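Local coordinates for protein glutathione S-transferase (Bombyx mori, PDB 4E8H) that binds glutathione and probably transfers it to electrophilic substrates, working as a homodimeric glutathione transferase, at residues Y114-Y118 against N171-Y177. Residues are numbered along the deposited sequence; the frame is centred on the assembly and turned at random.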
loop_
_atom_site.group_PDB
_atom_site.type_symbol
_atom_site.label_atom_id
_atom_site.label_comp_id
_atom_site.label_asym_id
_atom_site.label_seq_id
_atom_site.Cartn_x
_atom_site.Cartn_y
_atom_site.Cartn_z
ATOM N N TYR B 114 -2.078 -0.859 13.942
ATOM C CA TYR B 114 -1.199 -0.215 14.921
ATOM C C TYR B 114 -1.700 1.196 15.232
ATOM O O TYR B 114 -1.818 1.574 16.401
ATOM C CB TYR B 114 0.253 -0.178 14.412
ATOM C CG TYR B 114 1.147 0.829 15.118
ATOM C CD1 TYR B 114 1.844 0.483 16.274
ATOM C CD2 TYR B 114 1.298 2.128 14.622
ATOM C CE1 TYR B 114 2.664 1.403 16.925
ATOM C CE2 TYR B 114 2.111 3.058 15.267
ATOM C CZ TYR B 114 2.792 2.687 16.417
ATOM O OH TYR B 114 3.601 3.597 17.059
ATOM N N LEU B 115 -1.993 1.962 14.180
ATOM C CA LEU B 115 -2.509 3.327 14.321
ATOM C C LEU B 115 -3.837 3.371 15.064
ATOM O O LEU B 115 -4.027 4.212 15.940
ATOM C CB LEU B 115 -2.675 4.003 12.956
ATOM C CG LEU B 115 -1.447 4.508 12.199
ATOM C CD1 LEU B 115 -1.887 5.025 10.837
ATOM C CD2 LEU B 115 -0.699 5.595 12.971
ATOM N N ASN B 116 -4.750 2.468 14.709
ATOM C CA ASN B 116 -6.072 2.422 15.333
ATOM C C ASN B 116 -6.021 2.087 16.824
ATOM O O ASN B 116 -6.814 2.608 17.612
ATOM C CB ASN B 116 -6.993 1.453 14.585
ATOM C CG ASN B 116 -7.395 1.966 13.208
ATOM O OD1 ASN B 116 -7.197 3.138 12.879
ATOM N ND2 ASN B 116 -7.966 1.084 12.398
ATOM N N LEU B 117 -5.077 1.227 17.202
ATOM C CA LEU B 117 -4.860 0.887 18.607
ATOM C C LEU B 117 -4.154 2.005 19.386
ATOM O O LEU B 117 -4.631 2.420 20.444
ATOM C CB LEU B 117 -4.087 -0.436 18.741
ATOM C CG LEU B 117 -3.663 -0.921 20.136
ATOM C CD1 LEU B 117 -4.845 -1.047 21.097
ATOM C CD2 LEU B 117 -2.917 -2.243 20.038
ATOM N N TYR B 118 -3.034 2.493 18.860
ATOM C CA TYR B 118 -2.142 3.351 19.647
ATOM C C TYR B 118 -2.371 4.862 19.560
ATOM O O TYR B 118 -2.094 5.576 20.526
ATOM C CB TYR B 118 -0.677 3.000 19.379
ATOM C CG TYR B 118 -0.256 1.692 20.013
ATOM C CD1 TYR B 118 -0.081 1.587 21.396
ATOM C CD2 TYR B 118 -0.032 0.559 19.234
ATOM C CE1 TYR B 118 0.305 0.385 21.984
ATOM C CE2 TYR B 118 0.358 -0.647 19.812
ATOM C CZ TYR B 118 0.523 -0.727 21.185
ATOM O OH TYR B 118 0.907 -1.920 21.757
ATOM N N ASN B 171 8.358 0.074 17.711
ATOM C CA ASN B 171 7.436 0.920 18.470
ATOM C C ASN B 171 6.704 0.174 19.584
ATOM O O ASN B 171 6.702 0.622 20.730
ATOM C CB ASN B 171 6.434 1.622 17.551
ATOM C CG ASN B 171 7.049 2.777 16.784
ATOM O OD1 ASN B 171 7.965 3.447 17.263
ATOM N ND2 ASN B 171 6.541 3.019 15.584
ATOM N N ILE B 172 6.103 -0.967 19.249
ATOM C CA ILE B 172 5.344 -1.741 20.237
ATOM C C ILE B 172 6.238 -2.283 21.360
ATOM O O ILE B 172 5.807 -2.372 22.511
ATOM C CB ILE B 172 4.437 -2.837 19.598
ATOM C CG1 ILE B 172 5.264 -3.970 18.967
ATOM C CG2 ILE B 172 3.468 -2.205 18.587
ATOM C CD1 ILE B 172 4.447 -5.206 18.588
ATOM N N ASP B 173 7.479 -2.625 21.019
ATOM C CA ASP B 173 8.475 -3.014 22.011
ATOM C C ASP B 173 8.702 -1.870 23.008
ATOM O O ASP B 173 8.647 -2.082 24.224
ATOM C CB ASP B 173 9.785 -3.416 21.328
ATOM C CG ASP B 173 10.847 -3.868 22.313
ATOM O OD1 ASP B 173 10.624 -4.871 23.025
ATOM O OD2 ASP B 173 11.916 -3.222 22.364
ATOM N N ALA B 174 8.922 -0.664 22.484
ATOM C CA ALA B 174 9.083 0.537 23.310
ATOM C C ALA B 174 7.843 0.872 24.149
ATOM O O ALA B 174 7.957 1.506 25.200
ATOM C CB ALA B 174 9.474 1.726 22.443
ATOM N N PHE B 175 6.669 0.449 23.679
ATOM C CA PHE B 175 5.406 0.703 24.387
ATOM C C PHE B 175 5.093 -0.369 25.435
ATOM O O PHE B 175 4.110 -0.256 26.174
ATOM C CB PHE B 175 4.221 0.824 23.416
ATOM C CG PHE B 175 4.362 1.915 22.377
ATOM C CD1 PHE B 175 5.308 2.934 22.504
ATOM C CD2 PHE B 175 3.508 1.932 21.276
ATOM C CE1 PHE B 175 5.418 3.931 21.534
ATOM C CE2 PHE B 175 3.606 2.926 20.306
ATOM C CZ PHE B 175 4.562 3.928 20.436
ATOM N N GLY B 176 5.923 -1.409 25.485
ATOM C CA GLY B 176 5.780 -2.469 26.480
ATOM C C GLY B 176 5.004 -3.694 26.029
ATOM O O GLY B 176 4.599 -4.509 26.863
ATOM N N TYR B 177 4.782 -3.824 24.723
ATOM C CA TYR B 177 4.176 -5.034 24.178
ATOM C C TYR B 177 5.209 -6.155 24.249
ATOM O O TYR B 177 6.349 -5.988 23.806
ATOM C CB TYR B 177 3.716 -4.820 22.731
ATOM C CG TYR B 177 2.684 -5.818 22.234
ATOM C CD1 TYR B 177 1.372 -5.421 21.974
ATOM C CD2 TYR B 177 3.021 -7.156 22.017
ATOM C CE1 TYR B 177 0.421 -6.332 21.515
ATOM C CE2 TYR B 177 2.079 -8.072 21.563
ATOM C CZ TYR B 177 0.783 -7.654 21.314
ATOM O OH TYR B 177 -0.146 -8.560 20.860
HETATM O O HOH W 1 1.348 -1.425 25.020
#
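Tyr118 and Phe175 meet obliquely, neither stacked nor edge-to-face: the planes stand 58° apart, and Phe175 brings CD2 over one face of the tyrosine, 3.6 Å from Tyr118 CD1. Leu117 CG lies over the opposite face, and both atoms sit toward the rim of the ring. One turn earlier, a chi1 of 162° in Tyr114, with CG beside the carbonyl carbon, lays the ring alongside Ile172 with its OH at Phe175. That OH arrives at the edge of the Phe175 ring, near the plane, 3.3 Å from Phe175 CE2. It also comes 3.3 Å from Asn171 ND2, at an angle too poor for a hydrogen bond; the Asn171 amide is instead held through OD1 by Arg19. The Ile172 methyl CG2 touches both tyrosines, 3.7 Å from Tyr118 CE2 and at the edge of the Tyr114 ring. The phenol oxygen of Tyr118 reaches the edge of the Tyr177 ring, 3.5 Å from Tyr177 CD1, and has a weak bond to a water that donates to Phe175 O. Cut back to an alanine, Tyr118 would probably leave Phe175 CD2 and the Ile172 methyl without the ring they share, and the water without its weak second bond. Gly176, with positive phi, forms a Schellman motif after the last helical turn; beyond it, Tyr177 OH hydrogen-bonds Asp137 OD1. Bound glutathione is about 9 Å from the Tyr114 side chain. The contact joins helices 93-124 and 160-174 within the all-helical C-terminal domain of the GST fold, with helix 201-213 packed on Tyr114 and Asn171, and helix 130-146 on Tyr114, Ile172 and Tyr177.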